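Local coordinates for microtubule-associated protein 1 light chain 3 (Plasmodium falciparum, PDB 4EOY), which binds a peptide of Atg3 through its ubiquitin fold and, as in other Atg8 proteins, is probably itself conjugated to membrane lipid, at residues Pro29-Val34 and Lys51-Met56; Asn57-Glu62 and Gly100-Asp105. The protein carries 3 engineered substitutions. All blocks are in the same frame, centred on the assembly; numbering follows the deposited sequence.

Contact 1: Pro29-Val34 and Lys51-Met56; sequences PNRIPV and KFLVPM
Pro55 lies over one face of the Arg31 guanidinium, its CG 3.6 Å above the plane and displaced toward the rim, while the carbonyl of Leu53 meets the same group at its edge. The Arg31 and Pro55 side chains run alongside each other, and Arg31 crosses Leu53 at about a right angle. NH1 of Arg31 is placed as donor to O of Leu53 at an improbably short 2.4 Å, so its exact geometry is doubtful. At the Phe52 ring, O of Val34 approaches the edge.

The backbones pair regularly and antiparallel: Ile32 with Val54 and Val34 with Phe52 are hydrogen-bonded pairs, and Met56 N adds a bond to Asn30 O. CG2 of Val34 rests on CG2 of Val54 at 3.9 Å.

This is an edge of the ubiquitin-fold sheet. Lys51 and Leu53 make backbone bonds to the Atg3 peptide, consistent with the way Atg8 proteins receive an interacting motif as an added strand; Pro33 and Pro55 pack on its aromatic side chains.

The face of Ile32, Val34, Phe52 and Val54 looks toward helices 60-72 and 103-110; helix 14-27 reaches Leu53 from the other. Strand 31-38 continues the sheet to strand 117-122.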
loop_
_atom_site.group_PDB
_atom_site.type_symbol
_atom_site.label_atom_id
_atom_site.label_comp_id
_atom_site.label_asym_id
_atom_site.label_seq_id
_atom_site.Cartn_x
_atom_site.Cartn_y
_atom_site.Cartn_z
ATOM N N PRO A 29 3.599 17.494 -0.690
ATOM C CA PRO A 29 2.737 17.484 -1.876
ATOM C C PRO A 29 3.225 16.607 -3.039
ATOM O O PRO A 29 2.440 16.308 -3.945
ATOM C CB PRO A 29 2.691 18.959 -2.294
ATOM C CG PRO A 29 3.931 19.552 -1.725
ATOM C CD PRO A 29 4.187 18.820 -0.445
ATOM N N ASN A 30 4.494 16.198 -3.011
ATOM C CA ASN A 30 5.051 15.328 -4.052
ATOM C C ASN A 30 5.000 13.829 -3.718
ATOM O O ASN A 30 5.576 13.020 -4.447
ATOM C CB ASN A 30 6.499 15.728 -4.352
ATOM C CG ASN A 30 6.619 17.148 -4.851
ATOM O OD1 ASN A 30 5.670 17.720 -5.397
ATOM N ND2 ASN A 30 7.793 17.724 -4.678
ATOM N N ARG A 31 4.343 13.463 -2.617
ATOM C CA ARG A 31 4.165 12.049 -2.252
ATOM C C ARG A 31 2.685 11.727 -2.014
ATOM O O ARG A 31 1.895 12.609 -1.634
ATOM C CB ARG A 31 4.996 11.713 -1.011
ATOM C CG ARG A 31 6.504 11.723 -1.253
ATOM C CD ARG A 31 7.291 11.236 -0.037
ATOM N NE ARG A 31 8.704 10.910 -0.325
ATOM C CZ ARG A 31 9.215 9.679 -0.481
ATOM N NH1 ARG A 31 8.459 8.589 -0.386
ATOM N NH2 ARG A 31 10.513 9.534 -0.729
ATOM N N ILE A 32 2.299 10.472 -2.240
ATOM C CA ILE A 32 0.906 10.062 -2.027
ATOM C C ILE A 32 0.781 9.057 -0.900
ATOM O O ILE A 32 1.613 8.157 -0.765
ATOM C CB ILE A 32 0.243 9.537 -3.319
ATOM C CG1 ILE A 32 0.932 8.284 -3.827
ATOM C CG2 ILE A 32 0.301 10.614 -4.396
ATOM C CD1 ILE A 32 0.145 7.577 -4.907
ATOM N N PRO A 33 -0.242 9.234 -0.046
ATOM C CA PRO A 33 -0.448 8.302 1.045
ATOM C C PRO A 33 -1.161 7.029 0.578
ATOM O O PRO A 33 -2.264 7.103 0.023
ATOM C CB PRO A 33 -1.313 9.103 2.027
ATOM C CG PRO A 33 -2.040 10.085 1.182
ATOM C CD PRO A 33 -1.121 10.417 0.061
ATOM N N VAL A 34 -0.526 5.884 0.817
ATOM C CA VAL A 34 -1.037 4.597 0.395
ATOM C C VAL A 34 -1.133 3.675 1.598
ATOM O O VAL A 34 -0.211 3.636 2.410
ATOM C CB VAL A 34 -0.118 3.955 -0.654
ATOM C CG1 VAL A 34 -0.614 2.572 -1.016
ATOM C CG2 VAL A 34 -0.039 4.832 -1.883
ATOM N N LYS A 51 1.439 1.420 5.838
ATOM C CA LYS A 51 1.250 2.784 5.352
ATOM C C LYS A 51 2.498 3.228 4.600
ATOM O O LYS A 51 3.603 3.136 5.122
ATOM C CB LYS A 51 0.977 3.732 6.524
ATOM C CG LYS A 51 -0.206 3.322 7.379
ATOM C CD LYS A 51 -1.095 4.490 7.788
ATOM C CE LYS A 51 -0.391 5.434 8.745
ATOM N NZ LYS A 51 -1.257 6.560 9.193
ATOM N N PHE A 52 2.301 3.706 3.377
ATOM C CA PHE A 52 3.377 4.126 2.507
ATOM C C PHE A 52 3.179 5.558 2.053
ATOM O O PHE A 52 2.047 5.991 1.810
ATOM C CB PHE A 52 3.409 3.234 1.266
ATOM C CG PHE A 52 3.913 1.867 1.538
ATOM C CD1 PHE A 52 3.106 0.939 2.157
ATOM C CD2 PHE A 52 5.220 1.517 1.200
ATOM C CE1 PHE A 52 3.573 -0.330 2.420
ATOM C CE2 PHE A 52 5.698 0.243 1.460
ATOM C CZ PHE A 52 4.867 -0.682 2.071
ATOM N N LEU A 53 4.284 6.277 1.929
ATOM C CA LEU A 53 4.278 7.619 1.381
ATOM C C LEU A 53 5.092 7.538 0.103
ATOM O O LEU A 53 6.322 7.592 0.138
ATOM C CB LEU A 53 4.881 8.583 2.400
ATOM C CG LEU A 53 4.452 10.040 2.351
ATOM C CD1 LEU A 53 2.929 10.157 2.287
ATOM C CD2 LEU A 53 4.997 10.766 3.571
ATOM N N VAL A 54 4.406 7.358 -1.026
ATOM C CA VAL A 54 5.056 6.962 -2.283
ATOM C C VAL A 54 5.312 8.163 -3.201
ATOM O O VAL A 54 4.416 8.972 -3.429
ATOM C CB VAL A 54 4.172 5.967 -3.033
ATOM C CG1 VAL A 54 4.844 5.496 -4.316
ATOM C CG2 VAL A 54 3.848 4.786 -2.131
ATOM N N PRO A 55 6.531 8.280 -3.744
ATOM C CA PRO A 55 6.810 9.396 -4.644
ATOM C C PRO A 55 5.831 9.424 -5.810
ATOM O O PRO A 55 5.531 8.373 -6.386
ATOM C CB PRO A 55 8.227 9.108 -5.148
ATOM C CG PRO A 55 8.818 8.212 -4.135
ATOM C CD PRO A 55 7.690 7.387 -3.613
ATOM N N MET A 56 5.341 10.611 -6.146
ATOM C CA MET A 56 4.314 10.746 -7.181
ATOM C C MET A 56 4.736 10.210 -8.562
ATOM O O MET A 56 3.909 9.647 -9.279
ATOM C CB MET A 56 3.864 12.198 -7.293
ATOM C CG MET A 56 4.924 13.154 -7.813
ATOM S SD MET A 56 4.249 14.795 -8.079
ATOM C CE MET A 56 5.598 15.578 -8.971
#

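Contact 2: Asn57-Glu62 and Gly100-Asp105; sequences NMLVGE and GLLMQD
Val60 and Met103 interlock where two helix starts meet. CG2 of Val60 is the main bump: it enters a hollow bordered by Leu101 O (3.5 Å from that CG2), Leu101 CB, Leu102 O and the sulfur of Met103. In Met103, chi2 of -62° turns SD to the side of Val60 CG2, 4.0 Å from it, while CB and CG, nearer the backbone, lie against Met58 O.

A second fit lies nearer the surface. The fork of Leu102 stands alongside the Asn57 side chain, CD1 3.5 Å from Asn57 OD1 and CD2 3.5 Å from Asn57 O, and the same CD2 touches CD2 of Leu59 obliquely. The backbones are joined by a single bridge at Leu59 and Leu102: Met103 N donates to Met58 O (2.9 Å), and Val60 N to Leu101 O.

Leu59 and Leu102 are both N-caps. The side chain of Glu62 returns to the start of its helix, where OE1 accepts from Leu59 N, met from above the carboxylate plane; Leu59 has no side-chain acceptor to give the reciprocal bond. Asp105 OD2 makes a weaker counterpart with Leu102 N.

The contact thus couples the starts of helices 60-72 and 103-110. Met103 continues inward onto Phe63 of the first helix and onto Ile32 and Val34 of strand 31-38, while Leu101 and Val60 both pack on Leu106 of the second.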
loop_
_atom_site.group_PDB
_atom_site.type_symbol
_atom_site.label_atom_id
_atom_site.label_comp_id
_atom_site.label_asym_id
_atom_site.label_seq_id
_atom_site.Cartn_x
_atom_site.Cartn_y
_atom_site.Cartn_z
ATOM N N ASN A 57 6.007 10.398 -8.932
ATOM C CA ASN A 57 6.541 9.948 -10.229
ATOM C C ASN A 57 7.036 8.499 -10.279
ATOM O O ASN A 57 7.466 8.022 -11.330
ATOM C CB ASN A 57 7.619 10.904 -10.748
ATOM C CG ASN A 57 7.046 12.094 -11.501
ATOM O OD1 ASN A 57 5.948 12.036 -12.060
ATOM N ND2 ASN A 57 7.800 13.169 -11.547
ATOM N N MET A 58 6.941 7.786 -9.160
ATOM C CA MET A 58 7.255 6.355 -9.149
ATOM C C MET A 58 6.280 5.576 -10.036
ATOM O O MET A 58 5.063 5.740 -9.930
ATOM C CB MET A 58 7.194 5.776 -7.733
ATOM C CG MET A 58 7.344 4.263 -7.669
ATOM S SD MET A 58 7.679 3.623 -6.001
ATOM C CE MET A 58 9.426 4.062 -5.861
ATOM N N LEU A 59 6.819 4.694 -10.866
ATOM C CA LEU A 59 5.987 3.862 -11.724
ATOM C C LEU A 59 5.266 2.793 -10.916
ATOM O O LEU A 59 5.792 2.275 -9.933
ATOM C CB LEU A 59 6.827 3.198 -12.817
ATOM C CG LEU A 59 7.393 4.160 -13.849
ATOM C CD1 LEU A 59 8.468 3.472 -14.676
ATOM C CD2 LEU A 59 6.267 4.698 -14.723
ATOM N N VAL A 60 4.054 2.459 -11.344
ATOM C CA VAL A 60 3.261 1.446 -10.656
ATOM C C VAL A 60 4.046 0.137 -10.635
ATOM O O VAL A 60 4.170 -0.492 -9.591
ATOM C CB VAL A 60 1.868 1.267 -11.302
ATOM C CG1 VAL A 60 1.118 0.089 -10.710
ATOM C CG2 VAL A 60 1.040 2.525 -11.129
ATOM N N GLY A 61 4.597 -0.251 -11.783
ATOM C CA GLY A 61 5.418 -1.456 -11.873
ATOM C C GLY A 61 6.563 -1.495 -10.871
ATOM O O GLY A 61 6.902 -2.549 -10.347
ATOM N N GLU A 62 7.158 -0.341 -10.607
ATOM C CA GLU A 62 8.246 -0.249 -9.639
ATOM C C GLU A 62 7.708 -0.429 -8.224
ATOM O O GLU A 62 8.279 -1.172 -7.429
ATOM C CB GLU A 62 8.974 1.093 -9.774
ATOM C CG GLU A 62 9.674 1.290 -11.109
ATOM C CD GLU A 62 10.161 2.719 -11.340
ATOM O OE1 GLU A 62 9.588 3.665 -10.754
ATOM O OE2 GLU A 62 11.114 2.901 -12.136
ATOM N N GLY A 100 2.329 0.410 -16.514
ATOM C CA GLY A 100 2.976 1.541 -17.190
ATOM C C GLY A 100 2.488 2.936 -16.820
ATOM O O GLY A 100 2.714 3.878 -17.564
ATOM N N LEU A 101 1.834 3.069 -15.670
ATOM C CA LEU A 101 1.295 4.346 -15.198
ATOM C C LEU A 101 2.155 4.872 -14.053
ATOM O O LEU A 101 2.978 4.136 -13.499
ATOM C CB LEU A 101 -0.148 4.177 -14.706
ATOM C CG LEU A 101 -1.244 3.894 -15.746
ATOM C CD1 LEU A 101 -2.607 3.700 -15.079
ATOM C CD2 LEU A 101 -1.317 4.997 -16.789
ATOM N N LEU A 102 1.959 6.149 -13.722
ATOM C CA LEU A 102 2.549 6.766 -12.533
ATOM C C LEU A 102 1.674 6.488 -11.323
ATOM O O LEU A 102 0.467 6.308 -11.443
ATOM C CB LEU A 102 2.665 8.287 -12.704
ATOM C CG LEU A 102 3.530 8.858 -13.817
ATOM C CD1 LEU A 102 3.435 10.373 -13.752
ATOM C CD2 LEU A 102 4.981 8.412 -13.730
ATOM N N MET A 103 2.280 6.475 -10.141
ATOM C CA MET A 103 1.522 6.291 -8.901
ATOM C C MET A 103 0.600 7.468 -8.622
ATOM O O MET A 103 -0.383 7.332 -7.896
ATOM C CB MET A 103 2.459 6.070 -7.693
ATOM C CG MET A 103 3.007 4.645 -7.553
ATOM S SD MET A 103 1.724 3.388 -7.296
ATOM C CE MET A 103 0.888 3.943 -5.821
ATOM N N GLN A 104 0.899 8.632 -9.195
ATOM C CA GLN A 104 -0.016 9.755 -9.093
ATOM C C GLN A 104 -1.329 9.446 -9.814
ATOM O O GLN A 104 -2.393 9.845 -9.348
ATOM C CB GLN A 104 0.606 11.021 -9.675
ATOM C CG GLN A 104 -0.273 12.264 -9.561
ATOM C CD GLN A 104 -0.480 12.717 -8.123
ATOM O OE1 GLN A 104 0.342 12.423 -7.236
ATOM N NE2 GLN A 104 -1.568 13.451 -7.882
ATOM N N ASP A 105 -1.244 8.761 -10.954
ATOM C CA ASP A 105 -2.411 8.471 -11.764
ATOM C C ASP A 105 -3.379 7.598 -10.973
ATOM O O ASP A 105 -4.562 7.924 -10.841
ATOM C CB ASP A 105 -1.994 7.823 -13.078
ATOM C CG ASP A 105 -1.344 8.806 -14.015
ATOM O OD1 ASP A 105 -1.876 9.955 -14.130
ATOM O OD2 ASP A 105 -0.317 8.441 -14.641
#

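How the contacts relate
Contact 1 is the more deeply placed: most of its touching residues are buried and it joins an outermost strand to the rest of the sheet, whereas contact 2 lies further from the centre of the chain and mixes buried methionine and valine with exposed Asn57 and Leu59. Continuous strand pairing in the first gives way to one isolated bridge and helix capping in the second. The two meet directly. The chain passes from strand 51-55 into helix 60-72, Met56 O probably accepts a hydrogen bond from Gln104 N, and CG1 of Val54 packs on CG of Met103. Toward the Atg3 peptide they differ: contact 2 offers packing alone, by Met58 and Glu62, without the sheet-edge bonding of contact 1.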